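Putative prephenate dehydratase (Streptococcus mutans, PDB 4LUB) probably catalyses the decarboxylating dehydration of prephenate to 3-phenylpyruvate, a step of L-phenylalanine biosynthesis. Local coordinates at residues M3-L8 / H21-A26; S13-V18 / T173-L178. All coordinates share one frame; numbering follows the deposited sequence.

Overall arrangement
Both contacts use helix 14-22 and belong to the prephenate dehydratase domain, their centres about 10 Å apart. Contact 2 is the more buried, its centre about 12 Å from that of the chain against about 18 Å for contact 1, which mixes buried and exposed residues. Contact 1 joins the turn after the helix to strand 4-8, close in sequence; contact 2 sets the first turns of the helix on strand 172-179, 155 residues away. Each places an aliphatic carbon over a phenylalanine face, but the aromatic comes from the turn in contact 1 and from the sheet in contact 2. They meet where L8 O approaches S13 OG and where F23 packs on V177.

Contact 1. Residues M3-L8 / H21-A26; sequences MKIAYL and HAFPAA
The first beta-alpha-beta unit of the domain, strand 4-8, helix 14-22 and strand 27-31, is closed here by I5 packing on F23 and A26, in the turn that leads from the helix to the second strand. F23 is the first residue to leave helical geometry and begins a type I beta turn ending at A26; the bond from A26 N to F23 O is weak. Just beyond the turn, backbone hydrogen bonds pair M3 and I5 with D27. The I5 side chain lies over one face of the F23 ring, the two side chains crossing at about a right angle. Its CG1 stands 3.9 Å from the F23 ring centroid, 25° off the normal, a CH-pi contact displaced toward the rim. That branch is anti to the carbonyl carbon (chi1 -83°), and it carries CD1 on to A26, where I5 CD1 and A26 CB are tightly packed at 3.5 Å. The methyl A26 CB also touches the backbone at M3 O, 3.3 Å away. F23 further stacks on F48 and reaches I50 of strand 48-55. No hydrogen bond crosses between the two segments, so shape fit and CH-pi packing hold the turn to the strand.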
loop_
_atom_site.group_PDB
_atom_site.type_symbol
_atom_site.label_atom_id
_atom_site.label_comp_id
_atom_site.label_asym_id
_atom_site.label_seq_id
_atom_site.Cartn_x
_atom_site.Cartn_y
_atom_site.Cartn_z
ATOM N N MET B 3 13.790 8.519 29.783
ATOM C CA MET B 3 13.031 8.990 30.940
ATOM C C MET B 3 11.543 9.140 30.628
ATOM O O MET B 3 10.710 8.467 31.223
ATOM C CB MET B 3 13.589 10.320 31.438
ATOM C CG MET B 3 14.153 10.276 32.841
ATOM S SD MET B 3 14.671 11.914 33.332
ATOM C CE MET B 3 15.788 11.529 34.668
ATOM N N LYS B 4 11.221 10.057 29.717
ATOM C CA LYS B 4 9.841 10.322 29.289
ATOM C C LYS B 4 9.494 9.692 27.944
ATOM O O LYS B 4 10.302 9.695 27.022
ATOM C CB LYS B 4 9.581 11.828 29.226
ATOM C CG LYS B 4 9.851 12.521 30.556
ATOM C CD LYS B 4 9.509 14.012 30.531
ATOM C CE LYS B 4 9.179 14.537 31.931
ATOM N NZ LYS B 4 8.683 15.943 31.865
ATOM N N ILE B 5 8.295 9.134 27.850
ATOM C CA ILE B 5 7.850 8.470 26.640
ATOM C C ILE B 5 6.498 8.955 26.140
ATOM O O ILE B 5 5.528 9.004 26.892
ATOM C CB ILE B 5 7.777 6.956 26.855
ATOM C CG1 ILE B 5 9.156 6.333 26.658
ATOM C CG2 ILE B 5 6.926 6.314 25.796
ATOM C CD1 ILE B 5 9.986 6.247 27.880
ATOM N N ALA B 6 6.457 9.333 24.866
ATOM C CA ALA B 6 5.216 9.743 24.219
ATOM C C ALA B 6 4.509 8.552 23.586
ATOM O O ALA B 6 5.152 7.682 22.991
ATOM C CB ALA B 6 5.492 10.798 23.162
ATOM N N TYR B 7 3.185 8.525 23.697
ATOM C CA TYR B 7 2.391 7.474 23.075
ATOM C C TYR B 7 1.103 8.072 22.535
ATOM O O TYR B 7 0.734 9.191 22.894
ATOM C CB TYR B 7 2.091 6.332 24.056
ATOM C CG TYR B 7 1.219 6.712 25.241
ATOM C CD1 TYR B 7 1.780 7.196 26.413
ATOM C CD2 TYR B 7 -0.163 6.587 25.180
ATOM C CE1 TYR B 7 0.992 7.546 27.501
ATOM C CE2 TYR B 7 -0.965 6.935 26.262
ATOM C CZ TYR B 7 -0.380 7.414 27.420
ATOM O OH TYR B 7 -1.160 7.760 28.498
ATOM N N LEU B 8 0.436 7.337 21.654
ATOM C CA LEU B 8 -0.827 7.789 21.105
ATOM C C LEU B 8 -1.908 7.627 22.168
ATOM O O LEU B 8 -2.230 6.510 22.587
ATOM C CB LEU B 8 -1.170 7.007 19.832
ATOM C CG LEU B 8 -2.547 7.252 19.212
ATOM C CD1 LEU B 8 -2.663 8.688 18.737
ATOM C CD2 LEU B 8 -2.781 6.305 18.051
ATOM N N HIS B 21 4.846 -1.726 28.356
ATOM C CA HIS B 21 5.659 -2.933 28.328
ATOM C C HIS B 21 7.093 -2.625 27.904
ATOM O O HIS B 21 8.047 -3.231 28.401
ATOM C CB HIS B 21 5.025 -3.949 27.384
ATOM C CG HIS B 21 3.747 -4.529 27.909
ATOM N ND1 HIS B 21 2.601 -3.777 28.046
ATOM C CD2 HIS B 21 3.436 -5.772 28.349
ATOM C CE1 HIS B 21 1.634 -4.533 28.532
ATOM N NE2 HIS B 21 2.115 -5.749 28.726
ATOM N N ALA B 22 7.240 -1.666 26.994
ATOM C CA ALA B 22 8.553 -1.298 26.488
ATOM C C ALA B 22 9.330 -0.534 27.554
ATOM O O ALA B 22 10.549 -0.668 27.670
ATOM C CB ALA B 22 8.419 -0.474 25.218
ATOM N N PHE B 23 8.607 0.278 28.321
ATOM C CA PHE B 23 9.211 1.224 29.255
ATOM C C PHE B 23 8.470 1.234 30.589
ATOM O O PHE B 23 7.788 2.206 30.914
ATOM C CB PHE B 23 9.229 2.625 28.643
ATOM C CG PHE B 23 10.009 2.717 27.363
ATOM C CD1 PHE B 23 11.394 2.684 27.381
ATOM C CD2 PHE B 23 9.360 2.812 26.142
ATOM C CE1 PHE B 23 12.120 2.764 26.208
ATOM C CE2 PHE B 23 10.080 2.886 24.964
ATOM C CZ PHE B 23 11.460 2.862 24.993
ATOM N N PRO B 24 8.587 0.144 31.363
ATOM C CA PRO B 24 7.764 0.034 32.573
ATOM C C PRO B 24 8.161 1.010 33.685
ATOM O O PRO B 24 7.307 1.374 34.494
ATOM C CB PRO B 24 7.995 -1.414 33.019
ATOM C CG PRO B 24 9.324 -1.782 32.442
ATOM C CD PRO B 24 9.397 -1.064 31.127
ATOM N N ALA B 25 9.428 1.417 33.724
ATOM C CA ALA B 25 9.922 2.341 34.751
ATOM C C ALA B 25 9.821 3.824 34.387
ATOM O O ALA B 25 10.346 4.674 35.104
ATOM C CB ALA B 25 11.365 2.010 35.084
ATOM N N ALA B 26 9.134 4.147 33.299
ATOM C CA ALA B 26 9.273 5.477 32.712
ATOM C C ALA B 26 8.016 6.338 32.837
ATOM O O ALA B 26 6.931 5.846 33.138
ATOM C CB ALA B 26 9.678 5.354 31.247
#

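Contact 2. Residues S13-V18 / T173-L178; sequences SFTHNV and TRFWVL
Helix 14-18 crosses strand 173-178 with their N-to-C directions 55° apart and their axes approaching to 9.9 Å, a separation bridged by side chains, chiefly the F175 ring reaching from the strand to the helix. V18, T15 and F14 receive this ring in three different ways. V18 CG2 lies over the middle of one face, 3.6 Å from the F175 ring centroid and 11° off its normal, a well-centred CH-pi contact. The rotamer of V18 divides the work between its methyls: CG1, anti to the backbone N, meets F175 CB at 3.8 Å, leaving CG2 for the ring itself. T15 comes instead to the rim, its OG1 near the ring plane and 3.4 Å from F175 CE2. F14 adds a looser, oblique contact, with its CB 4.0 Å from F175 CZ, while its ring turns off from the strand. No hydrogen bond links the segments. Within the helical segment, a capping bond closes the first turn: S13 is the N-cap, and its OG accepts from H16 N at 3.1 Å with an N-H...O angle of 154°. S13 OG also lies within hydrogen-bonding distance of L8 O and P10 O, which can only share its single hydroxyl proton, so the cap meets the end of strand 4-8 and the loop after it. Strand 172-179 runs antiparallel to both strand 48-55 and strand 75-83, and the contact spreads onto these neighbours: T15 touches I50 and P52, V18 touches I80, and F14 and F175 both touch L82. Helix 14-22 therefore packs across several strands of the sheet, while R174, which takes no part in the packing on the helix, forms salt bridges with E54, E79 and D242.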
loop_
_atom_site.group_PDB
_atom_site.type_symbol
_atom_site.label_atom_id
_atom_site.label_comp_id
_atom_site.label_asym_id
_atom_site.label_seq_id
_atom_site.Cartn_x
_atom_site.Cartn_y
_atom_site.Cartn_z
ATOM N N SER B 13 -5.284 3.405 26.089
ATOM C CA SER B 13 -5.350 3.002 24.686
ATOM C C SER B 13 -4.477 1.780 24.447
ATOM O O SER B 13 -3.655 1.414 25.291
ATOM C CB SER B 13 -4.913 4.134 23.753
ATOM O OG SER B 13 -3.588 4.555 24.038
ATOM N N PHE B 14 -4.677 1.131 23.304
ATOM C CA PHE B 14 -3.796 0.046 22.882
ATOM C C PHE B 14 -2.341 0.501 22.881
ATOM O O PHE B 14 -1.463 -0.214 23.367
ATOM C CB PHE B 14 -4.195 -0.468 21.493
ATOM C CG PHE B 14 -5.564 -1.088 21.444
ATOM C CD1 PHE B 14 -5.834 -2.258 22.134
ATOM C CD2 PHE B 14 -6.573 -0.511 20.695
ATOM C CE1 PHE B 14 -7.091 -2.834 22.085
ATOM C CE2 PHE B 14 -7.834 -1.080 20.642
ATOM C CZ PHE B 14 -8.092 -2.244 21.338
ATOM N N THR B 15 -2.092 1.693 22.344
ATOM C CA THR B 15 -0.734 2.229 22.273
ATOM C C THR B 15 -0.173 2.503 23.662
ATOM O O THR B 15 1.014 2.290 23.918
ATOM C CB THR B 15 -0.684 3.520 21.420
ATOM O OG1 THR B 15 -1.388 3.312 20.186
ATOM C CG2 THR B 15 0.748 3.885 21.100
ATOM N N HIS B 16 -1.043 2.953 24.563
ATOM C CA HIS B 16 -0.692 3.087 25.975
ATOM C C HIS B 16 -0.224 1.762 26.558
ATOM O O HIS B 16 0.830 1.688 27.197
ATOM C CB HIS B 16 -1.878 3.619 26.783
ATOM C CG HIS B 16 -1.511 4.060 28.162
ATOM N ND1 HIS B 16 -2.450 4.452 29.094
ATOM C CD2 HIS B 16 -0.310 4.157 28.777
ATOM C CE1 HIS B 16 -1.842 4.778 30.217
ATOM N NE2 HIS B 16 -0.541 4.607 30.053
ATOM N N ASN B 17 -1.027 0.725 26.355
ATOM C CA ASN B 17 -0.666 -0.619 26.788
ATOM C C ASN B 17 0.691 -1.061 26.241
ATOM O O ASN B 17 1.494 -1.658 26.954
ATOM C CB ASN B 17 -1.751 -1.614 26.364
ATOM C CG ASN B 17 -1.615 -2.958 27.049
ATOM O OD1 ASN B 17 -0.945 -3.083 28.078
ATOM N ND2 ASN B 17 -2.250 -3.978 26.480
ATOM N N VAL B 18 0.960 -0.729 24.982
ATOM C CA VAL B 18 2.225 -1.105 24.354
ATOM C C VAL B 18 3.408 -0.385 25.007
ATOM O O VAL B 18 4.454 -0.988 25.260
ATOM C CB VAL B 18 2.203 -0.814 22.834
ATOM C CG1 VAL B 18 3.557 -1.101 22.200
ATOM C CG2 VAL B 18 1.103 -1.634 22.159
ATOM N N THR B 173 -1.857 -5.794 15.520
ATOM C CA THR B 173 -1.280 -4.519 15.123
ATOM C C THR B 173 0.199 -4.479 15.478
ATOM O O THR B 173 0.611 -4.925 16.555
ATOM C CB THR B 173 -1.995 -3.331 15.797
ATOM O OG1 THR B 173 -3.382 -3.354 15.447
ATOM C CG2 THR B 173 -1.390 -1.989 15.356
ATOM N N ARG B 174 0.981 -3.890 14.583
ATOM C CA ARG B 174 2.396 -3.678 14.810
ATOM C C ARG B 174 2.550 -2.262 15.346
ATOM O O ARG B 174 1.986 -1.327 14.788
ATOM C CB ARG B 174 3.181 -3.848 13.499
ATOM C CG ARG B 174 3.073 -5.237 12.896
ATOM C CD ARG B 174 3.636 -5.313 11.478
ATOM N NE ARG B 174 5.093 -5.197 11.473
ATOM C CZ ARG B 174 5.804 -4.689 10.473
ATOM N NH1 ARG B 174 5.198 -4.290 9.364
ATOM N NH2 ARG B 174 7.127 -4.626 10.564
ATOM N N PHE B 175 3.318 -2.114 16.423
ATOM C CA PHE B 175 3.624 -0.806 16.995
ATOM C C PHE B 175 5.132 -0.640 16.950
ATOM O O PHE B 175 5.876 -1.590 17.179
ATOM C CB PHE B 175 3.125 -0.654 18.450
ATOM C CG PHE B 175 1.631 -0.753 18.611
ATOM C CD1 PHE B 175 0.985 -1.976 18.563
ATOM C CD2 PHE B 175 0.875 0.391 18.810
ATOM C CE1 PHE B 175 -0.392 -2.053 18.713
ATOM C CE2 PHE B 175 -0.499 0.324 18.952
ATOM C CZ PHE B 175 -1.136 -0.900 18.899
ATOM N N TRP B 176 5.576 0.559 16.602
ATOM C CA TRP B 176 6.985 0.885 16.661
ATOM C C TRP B 176 7.356 1.785 17.828
ATOM O O TRP B 176 6.641 2.730 18.158
ATOM C CB TRP B 176 7.423 1.536 15.348
ATOM C CG TRP B 176 7.662 0.548 14.262
ATOM C CD1 TRP B 176 7.630 -0.817 14.367
ATOM C CD2 TRP B 176 7.958 0.843 12.897
ATOM N NE1 TRP B 176 7.898 -1.387 13.142
ATOM C CE2 TRP B 176 8.114 -0.388 12.227
ATOM C CE3 TRP B 176 8.119 2.034 12.176
ATOM C CZ2 TRP B 176 8.406 -0.466 10.870
ATOM C CZ3 TRP B 176 8.415 1.958 10.830
ATOM C CH2 TRP B 176 8.556 0.712 10.187
ATOM N N VAL B 177 8.489 1.468 18.444
ATOM C CA VAL B 177 9.144 2.382 19.349
ATOM C C VAL B 177 10.133 3.189 18.527
ATOM O O VAL B 177 11.048 2.641 17.916
ATOM C CB VAL B 177 9.868 1.651 20.502
ATOM C CG1 VAL B 177 10.527 2.649 21.430
ATOM C CG2 VAL B 177 8.898 0.753 21.264
ATOM N N LEU B 178 9.891 4.491 18.462
ATOM C CA LEU B 178 10.760 5.409 17.742
ATOM C C LEU B 178 11.725 6.108 18.677
ATOM O O LEU B 178 11.338 6.576 19.743
ATOM C CB LEU B 178 9.938 6.452 16.972
ATOM C CG LEU B 178 9.045 6.138 15.766
ATOM C CD1 LEU B 178 8.956 4.662 15.429
ATOM C CD2 LEU B 178 7.673 6.816 15.841
#